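Local coordinates for protein DNA-3-methyladenine glycosidase (Bacillus halodurans, PDB 2H56) that probably acts in DNA base-excision repair as a mostly helical member of the HhH-GPD superfamily of glycosylases, at residues A[153-156]-A[162-165]; A[21-26]-A[206-211]; A[53-58]-A[123-128]; A[60-65]-A[108-113]; A[34-39]-A[177-182]. All coordinates share one frame; numbering follows the deposited sequence.

Contact 1. Residues A[153-156]-A[162-165]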
# COMPACT_ATOMS: atom_id res chain seq x y z
N MSE A 153 -2.59 -2.45 0.19
CA MSE A 153 -1.79 -1.26 -0.15
C MSE A 153 -2.61 0.03 -0.07
O MSE A 153 -2.09 1.11 0.36
CB MSE A 153 -1.21 -1.36 -1.55
CG MSE A 153 -0.35 -2.53 -1.75
SE MSE A 153 1.24 -2.42 -0.68
CE MSE A 153 2.28 -1.06 -1.80
N PHE A 154 -3.88 -0.10 -0.47
CA PHE A 154 -4.81 1.00 -0.39
C PHE A 154 -5.05 1.41 1.04
O PHE A 154 -5.13 2.61 1.31
CB PHE A 154 -6.14 0.63 -1.03
CG PHE A 154 -7.14 1.73 -1.00
CD1 PHE A 154 -7.05 2.80 -1.90
CD2 PHE A 154 -8.19 1.71 -0.08
CE1 PHE A 154 -7.97 3.86 -1.86
CE2 PHE A 154 -9.12 2.75 -0.05
CZ PHE A 154 -9.01 3.82 -0.93
N MSE A 155 -5.19 0.44 1.95
CA MSE A 155 -5.47 0.76 3.32
C MSE A 155 -4.27 1.51 3.91
O MSE A 155 -4.40 2.27 4.90
CB MSE A 155 -5.70 -0.50 4.17
CG MSE A 155 -6.93 -1.31 3.85
SE MSE A 155 -7.31 -2.67 5.20
CE MSE A 155 -7.37 -1.50 6.80
N MSE A 156 -3.08 1.26 3.38
CA MSE A 156 -1.91 1.79 4.06
C MSE A 156 -1.68 3.19 3.52
O MSE A 156 -1.73 4.16 4.25
CB MSE A 156 -0.67 0.93 3.85
CG MSE A 156 -0.64 -0.42 4.60
SE MSE A 156 1.01 -1.30 4.08
CE MSE A 156 1.10 -3.11 5.00
N LEU A 162 -2.66 1.96 10.19
CA LEU A 162 -1.36 1.45 10.65
C LEU A 162 -1.36 -0.05 11.03
O LEU A 162 -0.32 -0.61 11.38
CB LEU A 162 -0.87 2.31 11.81
CG LEU A 162 -0.69 3.81 11.48
CD1 LEU A 162 -0.05 4.54 12.60
CD2 LEU A 162 0.16 3.98 10.21
N ASP A 163 -2.51 -0.72 10.91
CA ASP A 163 -2.68 -2.10 11.38
C ASP A 163 -2.88 -3.13 10.22
O ASP A 163 -3.77 -3.98 10.26
CB ASP A 163 -3.86 -2.14 12.33
CG ASP A 163 -5.19 -1.70 11.67
OD1 ASP A 163 -5.19 -1.00 10.62
OD2 ASP A 163 -6.24 -2.07 12.21
N VAL A 164 -2.02 -3.02 9.22
CA VAL A 164 -2.10 -3.79 7.98
C VAL A 164 -0.77 -4.52 7.79
O VAL A 164 0.30 -3.95 7.98
CB VAL A 164 -2.34 -2.81 6.80
CG1 VAL A 164 -2.39 -3.55 5.44
CG2 VAL A 164 -3.62 -1.96 7.03
N LEU A 165 -0.82 -5.79 7.45
CA LEU A 165 0.37 -6.56 7.14
C LEU A 165 0.13 -7.33 5.82
O LEU A 165 -0.59 -8.34 5.82
CB LEU A 165 0.60 -7.53 8.28
CG LEU A 165 1.79 -8.49 8.29
CD1 LEU A 165 3.11 -7.77 8.56
CD2 LEU A 165 1.54 -9.56 9.37
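In the second helix of the helix-hairpin-helix motif, 148-157, the selenomethionines M155 and M156 clasp V164, which lies on the loop that runs on toward the glycine- and aspartate-containing stretch typical of the HhH-GPD family. The two selenomethionine chains divide the valine between them, one methyl each. M155 bends at its last torsion (chi3 55°), and the bend brings its tip round so that both ends of the chain touch the same methyl: CB and CE of M155 each lie 3.8 Å from V164 CG2. M156 instead runs out straight past CG (chi2 178°, chi3 -179°) and lies across the other branch. Its CE is 3.5 Å from V164 CG1, while M156 CG sits 3.7 Å from V164 CB. No hydrogen bond joins the two segments, so dispersion among buried apolar groups carries the contact. Polar ties lie just beside it: V164 N donates to T203 OG1, and D163, whose CB points away from the helix, forms a salt bridge with R161. M155 also packs on helix 133-141, the first helix of the motif, whereas M156 reaches T203 and C206 of helix 202-219, placing the valine where these helices meet.

Contact 2. Residues A[21-26]-A[206-211]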
# COMPACT_ATOMS: atom_id res chain seq x y z
N PRO A 21 6.05 6.46 19.49
CA PRO A 21 5.42 5.41 20.27
C PRO A 21 5.01 4.20 19.42
O PRO A 21 5.00 3.08 19.90
CB PRO A 21 4.22 6.10 20.91
CG PRO A 21 4.07 7.38 20.24
CD PRO A 21 5.27 7.70 19.47
N GLU A 22 4.73 4.40 18.15
CA GLU A 22 4.45 3.26 17.28
C GLU A 22 5.72 2.41 17.08
O GLU A 22 5.67 1.19 17.13
CB GLU A 22 3.90 3.73 15.93
CG GLU A 22 2.58 4.51 16.06
CD GLU A 22 2.75 6.04 16.23
OE1 GLU A 22 3.82 6.51 16.62
OE2 GLU A 22 1.78 6.79 15.97
N VAL A 23 6.85 3.06 16.88
CA VAL A 23 8.06 2.33 16.61
C VAL A 23 8.45 1.61 17.89
O VAL A 23 8.89 0.45 17.85
CB VAL A 23 9.17 3.23 16.03
CG1 VAL A 23 10.53 2.56 16.18
CG2 VAL A 23 8.90 3.50 14.59
N LYS A 24 8.26 2.27 19.03
CA LYS A 24 8.61 1.68 20.32
C LYS A 24 7.77 0.44 20.56
O LYS A 24 8.27 -0.56 21.06
CB LYS A 24 8.45 2.67 21.48
CG LYS A 24 9.40 3.90 21.42
CD LYS A 24 10.58 3.85 22.38
CE LYS A 24 11.09 5.29 22.73
NZ LYS A 24 12.19 5.36 23.76
N THR A 25 6.51 0.49 20.16
CA THR A 25 5.64 -0.66 20.30
C THR A 25 6.08 -1.82 19.43
O THR A 25 6.20 -2.94 19.93
CB THR A 25 4.21 -0.30 19.99
OG1 THR A 25 3.74 0.53 21.05
CG2 THR A 25 3.35 -1.54 19.91
N ILE A 26 6.37 -1.55 18.16
CA ILE A 26 6.70 -2.64 17.23
C ILE A 26 8.03 -3.29 17.55
O ILE A 26 8.24 -4.44 17.23
CB ILE A 26 6.70 -2.20 15.74
CG1 ILE A 26 7.78 -1.16 15.46
CG2 ILE A 26 5.33 -1.67 15.34
CD1 ILE A 26 8.12 -1.09 13.97
N CYS A 206 6.13 -2.66 8.30
CA CYS A 206 6.19 -2.92 6.87
C CYS A 206 6.99 -1.86 6.14
O CYS A 206 7.68 -2.16 5.17
CB CYS A 206 4.79 -3.03 6.28
SG CYS A 206 3.92 -4.55 6.77
N LEU A 207 6.89 -0.61 6.59
CA LEU A 207 7.71 0.43 6.03
C LEU A 207 9.20 0.08 6.23
O LEU A 207 10.01 0.25 5.33
CB LEU A 207 7.39 1.77 6.68
CG LEU A 207 5.98 2.31 6.46
CD1 LEU A 207 5.76 3.59 7.26
CD2 LEU A 207 5.75 2.53 4.99
N TYR A 208 9.57 -0.44 7.39
CA TYR A 208 10.97 -0.80 7.62
C TYR A 208 11.37 -2.03 6.83
O TYR A 208 12.51 -2.14 6.35
CB TYR A 208 11.25 -1.00 9.11
CG TYR A 208 11.34 0.31 9.84
CD1 TYR A 208 12.48 1.11 9.71
CD2 TYR A 208 10.30 0.77 10.65
CE1 TYR A 208 12.59 2.30 10.35
CE2 TYR A 208 10.41 2.00 11.31
CZ TYR A 208 11.56 2.75 11.15
OH TYR A 208 11.68 3.96 11.77
N LEU A 209 10.45 -2.96 6.68
CA LEU A 209 10.74 -4.13 5.88
C LEU A 209 11.06 -3.69 4.46
O LEU A 209 12.06 -4.14 3.86
CB LEU A 209 9.58 -5.15 5.93
CG LEU A 209 9.44 -5.93 7.26
CD1 LEU A 209 8.53 -7.14 7.11
CD2 LEU A 209 10.77 -6.42 7.74
N TRP A 210 10.24 -2.77 3.93
CA TRP A 210 10.47 -2.26 2.58
C TRP A 210 11.83 -1.59 2.47
O TRP A 210 12.51 -1.74 1.45
CB TRP A 210 9.38 -1.29 2.15
CG TRP A 210 8.26 -1.97 1.52
CD1 TRP A 210 8.34 -2.91 0.56
CD2 TRP A 210 6.88 -1.81 1.81
NE1 TRP A 210 7.09 -3.35 0.22
CE2 TRP A 210 6.17 -2.69 0.98
CE3 TRP A 210 6.16 -1.01 2.71
CZ2 TRP A 210 4.78 -2.78 0.99
CZ3 TRP A 210 4.78 -1.11 2.74
CH2 TRP A 210 4.10 -1.98 1.87
N LYS A 211 12.20 -0.86 3.52
CA LYS A 211 13.48 -0.18 3.57
C LYS A 211 14.61 -1.23 3.54
O LYS A 211 15.57 -1.12 2.75
CB LYS A 211 13.55 0.70 4.81
CG LYS A 211 14.17 2.05 4.57
CD LYS A 211 13.80 3.03 5.68
CE LYS A 211 14.61 4.32 5.57
NZ LYS A 211 14.13 5.20 4.47
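With chi1 at -76°, Y208 holds its ring anti to its own carbonyl carbon and sends it from helix 202-219 toward helix 21-27. There V23 has CG1 opposite its backbone N (chi1 162°), which leaves CG2 anti to the carbonyl carbon and facing the ring. That methyl lies close to the ring plane, at the edge, with V23 CG2 3.9 Å from Y208 CE2 and 4.0 Å from Y208 OH. The valine and tyrosine side chains cross at nearly a right angle. I26, one helical turn further on, adds a looser touch through its CD1, 4.4 Å from Y208 CD2. The helices stay well apart, with CA of V23 and CA of Y208 separated by 10.0 Å, and the long aromatic chain spans the difference. Its polar end is cared for at a third place: Y208 OH hydrogen-bonds to G41 O, while I37 of helix 31-40 and V43 of strand 43-46 also pack against this tyrosine. On the side of helix 21-27 turned from the contact, T25 OG1 bonds back to P21 O at 3.1 Å. Here helix 21-27 packs on helix 202-219, so that both ends of the chain share one helical lobe, consistent with the HhH-GPD fold.

Contact 3. Residues A[53-58]-A[123-128]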
# COMPACT_ATOMS: atom_id res chain seq x y z
N GLN A 53 -10.25 8.86 -5.60
CA GLN A 53 -9.20 9.19 -6.55
C GLN A 53 -8.09 8.15 -6.49
O GLN A 53 -7.62 7.68 -7.51
CB GLN A 53 -8.67 10.59 -6.22
CG GLN A 53 -7.65 11.16 -7.19
CD GLN A 53 -6.25 10.62 -6.94
OE1 GLN A 53 -5.77 10.59 -5.81
NE2 GLN A 53 -5.59 10.20 -8.02
N SER A 54 -7.71 7.78 -5.28
CA SER A 54 -6.71 6.74 -5.07
C SER A 54 -7.06 5.41 -5.66
O SER A 54 -6.18 4.76 -6.19
CB SER A 54 -6.50 6.53 -3.59
OG SER A 54 -5.91 7.69 -3.09
N LEU A 55 -8.31 4.99 -5.53
CA LEU A 55 -8.68 3.68 -6.08
C LEU A 55 -8.54 3.70 -7.61
O LEU A 55 -8.04 2.76 -8.22
CB LEU A 55 -10.10 3.29 -5.68
CG LEU A 55 -10.27 2.59 -4.34
CD1 LEU A 55 -11.74 2.41 -3.98
CD2 LEU A 55 -9.56 1.23 -4.44
N VAL A 56 -9.00 4.79 -8.22
CA VAL A 56 -8.94 4.89 -9.66
C VAL A 56 -7.49 4.89 -10.12
O VAL A 56 -7.11 4.13 -10.99
CB VAL A 56 -9.68 6.14 -10.14
CG1 VAL A 56 -9.50 6.31 -11.63
CG2 VAL A 56 -11.15 6.04 -9.75
N SER A 57 -6.68 5.75 -9.53
CA SER A 57 -5.25 5.75 -9.75
C SER A 57 -4.61 4.37 -9.50
O SER A 57 -3.76 3.95 -10.26
CB SER A 57 -4.59 6.77 -8.83
OG SER A 57 -3.26 7.04 -9.26
N SER A 58 -5.02 3.66 -8.46
CA SER A 58 -4.49 2.33 -8.23
C SER A 58 -4.82 1.38 -9.37
O SER A 58 -3.97 0.58 -9.76
CB SER A 58 -5.01 1.75 -6.92
OG SER A 58 -4.62 2.58 -5.83
N LEU A 123 -19.60 1.29 -0.48
CA LEU A 123 -18.29 1.62 0.01
C LEU A 123 -18.24 3.06 0.52
O LEU A 123 -17.98 3.98 -0.24
CB LEU A 123 -17.31 1.42 -1.13
CG LEU A 123 -15.85 1.58 -0.80
CD1 LEU A 123 -15.40 0.52 0.23
CD2 LEU A 123 -15.10 1.50 -2.13
N ASP A 124 -18.49 3.25 1.82
CA ASP A 124 -18.43 4.56 2.49
C ASP A 124 -17.13 4.72 3.29
O ASP A 124 -16.93 4.07 4.33
CB ASP A 124 -19.62 4.71 3.44
CG ASP A 124 -19.41 5.77 4.51
OD1 ASP A 124 -18.93 6.88 4.18
OD2 ASP A 124 -19.72 5.49 5.70
N PHE A 125 -16.24 5.60 2.83
CA PHE A 125 -14.90 5.69 3.43
C PHE A 125 -14.87 6.22 4.87
O PHE A 125 -13.96 5.88 5.62
CB PHE A 125 -13.97 6.51 2.54
CG PHE A 125 -13.69 5.84 1.21
CD1 PHE A 125 -12.92 4.67 1.16
CD2 PHE A 125 -14.20 6.36 0.03
CE1 PHE A 125 -12.67 4.04 -0.05
CE2 PHE A 125 -13.94 5.74 -1.19
CZ PHE A 125 -13.18 4.59 -1.23
N THR A 126 -15.86 7.02 5.28
CA THR A 126 -15.90 7.47 6.68
C THR A 126 -16.24 6.33 7.63
O THR A 126 -15.55 6.18 8.64
CB THR A 126 -16.85 8.65 6.93
OG1 THR A 126 -16.55 9.73 6.04
CG2 THR A 126 -16.73 9.12 8.39
N GLU A 127 -17.27 5.53 7.34
CA GLU A 127 -17.56 4.34 8.15
C GLU A 127 -16.34 3.41 8.21
O GLU A 127 -16.01 2.88 9.27
CB GLU A 127 -18.80 3.58 7.65
N LEU A 128 -15.64 3.24 7.10
CA LEU A 128 -14.45 2.38 7.10
C LEU A 128 -13.29 2.83 8.03
O LEU A 128 -12.62 2.00 8.63
CB LEU A 128 -13.95 2.18 5.68
CG LEU A 128 -14.95 1.45 4.78
CD1 LEU A 128 -14.38 1.28 3.38
CD2 LEU A 128 -15.30 0.11 5.41
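L55 meets both L123 and F125 through a single methyl, and the dense part of the contact is gathered round that point. L55 CD1 lies 3.8 Å from F125 CZ, at the edge of the phenyl ring and in its plane, and the same L55 CD1 is 3.9 Å from L123 CD2. The two leucines reach toward each other tip to tip, whereas L55 and F125 meet at a slant. With chi2 at 173° the leucine of helix 51-61 stretches its CD1 outward, and the leucine branch and the phenyl ring together span the 11.5 Å between the CA atoms of L55 and F125. The patch is small but continues inward: L55 also packs on F154 of helix 148-157 and V114 of helix 105-119, F125 on V118, and L123 on K139 and L140 of helix 133-141. Within helix 51-61 itself, S58 OG donates a hydrogen bond to S54 O at 2.7 Å, and S58 N reaches that oxygen from the opposite face of its plane.

The outer side is quite different. D124 and T126 are exposed, and polar geometry replaces packing there. D124 is the N-cap of helix 125-128, its OD1 accepting from T126 N at 3.3 Å; the N-H is bent to 140°, so this cap is long and not straight. The whole is a short capped helix, on the way into the first helix of the helix-hairpin-helix motif, laid with its apolar side on the helical bundle of the HhH-GPD fold.

Contact 4. Residues A[60-65]-A[108-113]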
# COMPACT_ATOMS: atom_id res chain seq x y z
N VAL A 60 -5.36 2.33 -12.53
CA VAL A 60 -4.62 2.76 -13.69
C VAL A 60 -3.20 2.27 -13.67
O VAL A 60 -2.63 1.94 -14.70
CB VAL A 60 -4.70 4.27 -13.90
CG1 VAL A 60 -3.74 4.74 -15.02
CG2 VAL A 60 -6.13 4.63 -14.27
N GLU A 61 -2.65 2.15 -12.48
CA GLU A 61 -1.26 1.70 -12.32
C GLU A 61 -1.01 0.24 -12.64
O GLU A 61 0.07 -0.12 -13.07
CB GLU A 61 -0.76 1.98 -10.89
CG GLU A 61 -0.53 3.45 -10.61
CD GLU A 61 -0.49 3.79 -9.13
OE1 GLU A 61 -0.26 2.88 -8.28
OE2 GLU A 61 -0.68 5.00 -8.82
N GLN A 62 -1.97 -0.63 -12.41
CA GLN A 62 -1.71 -2.06 -12.64
C GLN A 62 -0.96 -2.36 -13.94
O GLN A 62 -1.38 -1.91 -15.01
CB GLN A 62 -3.01 -2.86 -12.66
CG GLN A 62 -3.78 -2.87 -11.32
CD GLN A 62 -5.21 -3.31 -11.50
OE1 GLN A 62 -5.72 -3.35 -12.63
NE2 GLN A 62 -5.87 -3.63 -10.40
N GLN A 63 0.13 -3.12 -13.82
CA GLN A 63 0.92 -3.67 -14.92
C GLN A 63 1.71 -2.60 -15.67
O GLN A 63 2.29 -2.86 -16.71
CB GLN A 63 0.07 -4.49 -15.92
CG GLN A 63 -0.84 -5.59 -15.35
CD GLN A 63 -1.60 -6.44 -16.47
OE1 GLN A 63 -1.25 -6.42 -17.65
NE2 GLN A 63 -2.64 -7.17 -16.06
N LEU A 64 1.78 -1.39 -15.15
CA LEU A 64 2.48 -0.34 -15.86
C LEU A 64 3.54 0.31 -14.98
O LEU A 64 3.40 0.35 -13.78
CB LEU A 64 1.47 0.73 -16.31
CG LEU A 64 0.39 0.26 -17.28
CD1 LEU A 64 -0.48 1.42 -17.74
CD2 LEU A 64 1.05 -0.48 -18.45
N SER A 65 4.59 0.85 -15.60
CA SER A 65 5.55 1.70 -14.87
C SER A 65 4.88 2.96 -14.34
O SER A 65 3.83 3.38 -14.83
CB SER A 65 6.72 2.08 -15.76
OG SER A 65 6.29 2.62 -17.00
N ILE A 108 -11.22 -0.22 -17.42
CA ILE A 108 -12.46 0.54 -17.48
C ILE A 108 -13.58 -0.13 -16.70
O ILE A 108 -14.28 0.54 -15.96
CB ILE A 108 -12.90 0.82 -18.91
CG1 ILE A 108 -11.92 1.84 -19.53
CG2 ILE A 108 -14.33 1.33 -18.91
CD1 ILE A 108 -11.94 1.87 -21.02
N GLU A 109 -13.72 -1.45 -16.84
CA GLU A 109 -14.68 -2.18 -16.06
C GLU A 109 -14.40 -2.02 -14.55
O GLU A 109 -15.32 -1.78 -13.75
CB GLU A 109 -14.70 -3.65 -16.47
CG GLU A 109 -15.61 -4.57 -15.59
CD GLU A 109 -15.70 -6.07 -16.05
OE1 GLU A 109 -15.02 -6.46 -17.04
OE2 GLU A 109 -16.46 -6.85 -15.41
N TYR A 110 -13.13 -2.10 -14.13
CA TYR A 110 -12.83 -1.95 -12.73
C TYR A 110 -13.19 -0.55 -12.23
O TYR A 110 -13.77 -0.40 -11.17
CB TYR A 110 -11.36 -2.23 -12.41
CG TYR A 110 -10.83 -3.55 -12.92
CD1 TYR A 110 -11.65 -4.67 -13.09
CD2 TYR A 110 -9.47 -3.68 -13.23
CE1 TYR A 110 -11.14 -5.88 -13.56
CE2 TYR A 110 -8.94 -4.89 -13.71
CZ TYR A 110 -9.77 -5.97 -13.88
OH TYR A 110 -9.22 -7.12 -14.36
N ILE A 111 -12.84 0.47 -12.99
CA ILE A 111 -13.13 1.85 -12.59
C ILE A 111 -14.65 2.08 -12.47
O ILE A 111 -15.15 2.64 -11.48
CB ILE A 111 -12.50 2.86 -13.60
CG1 ILE A 111 -10.97 2.85 -13.42
CG2 ILE A 111 -13.06 4.30 -13.38
CD1 ILE A 111 -10.17 3.27 -14.65
N ARG A 112 -15.38 1.61 -13.46
CA ARG A 112 -16.84 1.67 -13.38
C ARG A 112 -17.36 0.97 -12.14
O ARG A 112 -18.28 1.48 -11.49
CB ARG A 112 -17.50 1.01 -14.59
CG ARG A 112 -17.31 1.70 -15.88
CD ARG A 112 -17.66 3.17 -15.85
NE ARG A 112 -17.42 3.75 -17.16
CZ ARG A 112 -17.47 5.04 -17.46
NH1 ARG A 112 -17.76 5.94 -16.52
NH2 ARG A 112 -17.22 5.43 -18.72
N HIS A 113 -16.78 -0.17 -11.79
CA HIS A 113 -17.26 -0.89 -10.65
C HIS A 113 -16.95 -0.10 -9.38
O HIS A 113 -17.75 -0.10 -8.44
CB HIS A 113 -16.68 -2.31 -10.62
CG HIS A 113 -17.53 -3.30 -9.91
ND1 HIS A 113 -17.05 -4.11 -8.89
CD2 HIS A 113 -18.83 -3.64 -10.06
CE1 HIS A 113 -18.01 -4.89 -8.45
NE2 HIS A 113 -19.11 -4.62 -9.13
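Q62 and Y110 meet side on: the glutamine's amide oxygen comes to the edge of the tyrosine ring, near its plane, with Q62 OE1 3.7 Å from Y110 CE2 and 3.8 Å from Y110 CD2. Both side chains leave the backbone the same way, CG set anti to the carbonyl carbon (chi1 -65° in Q62, -52° in Y110), and since each CB points toward the other segment, amide and ring are brought face to face across the gap. Beyond CG the Q62 chain is extended, which carries the amide over to helix 105-119. The amide does not share the ring plane, for the two flat groups stand 76° apart. This is a polar oxygen set beside the positively polarised rim of an aromatic ring, and no hydrogen bond is formed across the segments. The other end of the amide has its own tie, a weak hydrogen bond from Q62 NE2 to G145 O in the turn of the helix-hairpin-helix motif.

The second touch is apolar and looser. I111 stretches out its CG1 branch, and I111 CD1 comes within 4.3 Å of V60 CG2. Just after V60 the backbone leaves helix 51-61 through a type II turn from E61 to L64, and K107 NZ donates to both V60 O and Q62 O, holding that bend to the neighbouring helix. Y110 and I111 also pack on I59. Helix 105-119 thus lies against helix 51-61 and its exit turn, in the helical HhH-GPD lobe that carries the hairpin.

Contact 5. Residues A[34-39]-A[177-182]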
# COMPACT_ATOMS: atom_id res chain seq x y z
N PHE A 34 14.65 -3.78 16.33
CA PHE A 34 15.21 -2.64 17.01
C PHE A 34 16.61 -2.28 16.50
O PHE A 34 16.89 -1.09 16.27
CB PHE A 34 15.29 -2.92 18.52
CG PHE A 34 15.96 -1.80 19.29
CD1 PHE A 34 15.23 -0.73 19.75
CD2 PHE A 34 17.32 -1.81 19.51
CE1 PHE A 34 15.84 0.28 20.45
CE2 PHE A 34 17.93 -0.79 20.19
CZ PHE A 34 17.18 0.26 20.66
N GLN A 35 17.49 -3.28 16.40
CA GLN A 35 18.85 -3.09 15.87
C GLN A 35 18.80 -2.46 14.46
O GLN A 35 19.60 -1.58 14.13
CB GLN A 35 19.62 -4.43 15.85
CG GLN A 35 20.11 -4.87 17.22
CD GLN A 35 20.88 -6.19 17.21
OE1 GLN A 35 22.11 -6.20 17.28
NE2 GLN A 35 20.17 -7.32 17.15
N PHE A 36 17.85 -2.90 13.65
CA PHE A 36 17.72 -2.39 12.29
C PHE A 36 17.24 -0.95 12.25
O PHE A 36 17.80 -0.13 11.52
CB PHE A 36 16.75 -3.24 11.48
CG PHE A 36 16.55 -2.73 10.09
CD1 PHE A 36 17.62 -2.62 9.23
CD2 PHE A 36 15.30 -2.33 9.65
CE1 PHE A 36 17.46 -2.13 7.95
CE2 PHE A 36 15.13 -1.84 8.35
CZ PHE A 36 16.21 -1.75 7.51
N ILE A 37 16.20 -0.66 13.04
CA ILE A 37 15.59 0.66 13.06
C ILE A 37 16.56 1.70 13.57
O ILE A 37 16.60 2.81 13.04
CB ILE A 37 14.27 0.69 13.88
CG1 ILE A 37 13.17 -0.09 13.17
CG2 ILE A 37 13.76 2.10 14.06
CD1 ILE A 37 11.98 -0.37 14.04
N GLU A 38 17.38 1.36 14.55
CA GLU A 38 18.34 2.36 15.02
C GLU A 38 19.34 2.76 13.90
O GLU A 38 19.71 3.92 13.81
CB GLU A 38 19.00 1.97 16.37
CG GLU A 38 18.12 2.34 17.64
N ILE A 39 19.71 1.84 13.02
CA ILE A 39 20.53 2.18 11.87
C ILE A 39 19.71 2.87 10.73
O ILE A 39 20.15 3.85 10.13
CB ILE A 39 21.29 0.94 11.33
CG1 ILE A 39 22.37 0.47 12.31
CG2 ILE A 39 21.93 1.25 9.97
N LYS A 177 13.02 -12.10 4.94
CA LYS A 177 14.16 -13.02 4.78
C LYS A 177 15.46 -12.35 5.20
O LYS A 177 16.31 -12.97 5.82
CB LYS A 177 14.27 -13.49 3.32
CG LYS A 177 13.23 -14.53 2.96
CD LYS A 177 12.93 -14.60 1.46
CE LYS A 177 14.07 -15.16 0.65
NZ LYS A 177 13.64 -15.27 -0.76
N TRP A 178 15.61 -11.08 4.85
CA TRP A 178 16.85 -10.35 5.10
C TRP A 178 17.01 -10.14 6.60
O TRP A 178 18.05 -10.41 7.17
CB TRP A 178 16.79 -9.01 4.37
CG TRP A 178 18.03 -8.22 4.38
CD1 TRP A 178 19.03 -8.25 3.44
CD2 TRP A 178 18.40 -7.24 5.34
NE1 TRP A 178 20.01 -7.35 3.78
CE2 TRP A 178 19.64 -6.72 4.94
CE3 TRP A 178 17.81 -6.77 6.51
CZ2 TRP A 178 20.29 -5.74 5.67
CZ3 TRP A 178 18.47 -5.81 7.23
CH2 TRP A 178 19.70 -5.31 6.81
N LEU A 179 15.93 -9.69 7.22
CA LEU A 179 15.94 -9.32 8.62
C LEU A 179 15.80 -10.50 9.62
O LEU A 179 16.22 -10.39 10.76
CB LEU A 179 14.81 -8.30 8.83
CG LEU A 179 14.75 -7.47 10.11
CD1 LEU A 179 15.94 -6.52 10.20
CD2 LEU A 179 13.45 -6.71 10.08
N TYR A 180 15.23 -11.62 9.20
CA TYR A 180 14.95 -12.75 10.11
C TYR A 180 15.47 -14.11 9.60
O TYR A 180 15.55 -15.06 10.36
CB TYR A 180 13.44 -12.85 10.37
CG TYR A 180 12.84 -11.63 11.03
CD1 TYR A 180 13.00 -11.38 12.40
CD2 TYR A 180 12.10 -10.72 10.29
CE1 TYR A 180 12.43 -10.23 13.00
CE2 TYR A 180 11.53 -9.59 10.87
CZ TYR A 180 11.70 -9.35 12.22
OH TYR A 180 11.13 -8.20 12.72
N GLY A 181 15.74 -14.22 8.31
CA GLY A 181 16.51 -15.35 7.80
C GLY A 181 17.93 -14.84 7.78
O GLY A 181 18.28 -13.89 8.49
N ASN A 182 18.78 -15.43 6.98
CA ASN A 182 20.03 -14.78 6.78
C ASN A 182 20.08 -14.45 5.31
O ASN A 182 21.03 -14.77 4.61
CB ASN A 182 21.19 -15.65 7.25
CG ASN A 182 22.45 -14.86 7.47
OD1 ASN A 182 22.42 -13.65 7.68
ND2 ASN A 182 23.58 -15.55 7.41
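F36 gives up the most surface here, and it does so to two neighbours on helix 170-180, L179 and W178. Its CG stands trans to the backbone N (chi1 178°), sending the phenyl ring from helix 31-40 into the gap between segments 34-39 and 177-182, whose nearest CA atoms are those of F36 and L179, 8.0 Å apart.

L179 takes the base of the phenylalanine. Its CD1 methyl lies 3.6 Å from F36 CB and 3.8 Å from F36 CG, and the two side chains cross at about a right angle. W178 takes the CD1-CE1 side of the ring in an offset edge-to-face pair: the indole presents its edge to the face of F36, the centroids of the phenyl and the six-membered ring are 5.5 Å apart, and their planes make 66°. W178 CZ3 is the leading atom, 3.9 Å from both F36 CD1 and F36 CE1. The pyrrole side of the indole is held separately, since W178 NE1 hydrogen-bonds to Y220 O, a tie that should limit the rotation of the tryptophan.

Helix 202-219 completes the surroundings. F216 packs on W178 and makes a further edge-to-face pair with F36, while A212 also touches the phenylalanine and L209 meets L179. At the end of helix 170-180, L179 O accepts from R32 NE, tying the helix terminus to helix 31-40 close to the apolar patch. The rings wedged among three helices form an aromatic cluster within the lobe where N-terminal and C-terminal parts of the chain meet, consistent with the HhH-GPD fold.

The five contacts run through the elongated molecule in the order 4, 3, 1, 2, 5, the outermost two having centres about 35 Å apart. Contact 1, about 6 Å from the centre of the chain, is the hub: its centre is about 13 Å from those of contacts 2 and 3, and it touches both. M153 SE lies 3.9 Å from W210 CH2 of contact 2, and F154 CZ is 3.8 Å from F125 CE1 of contact 3. Contacts 2 and 5 share a lobe, with V23 CG1 3.9 Å from I37 CG2. Contacts 3 and 4 both use helix 51-61 and meet only lightly, V56 CG1 lying 4.2 Å from I111 CG1.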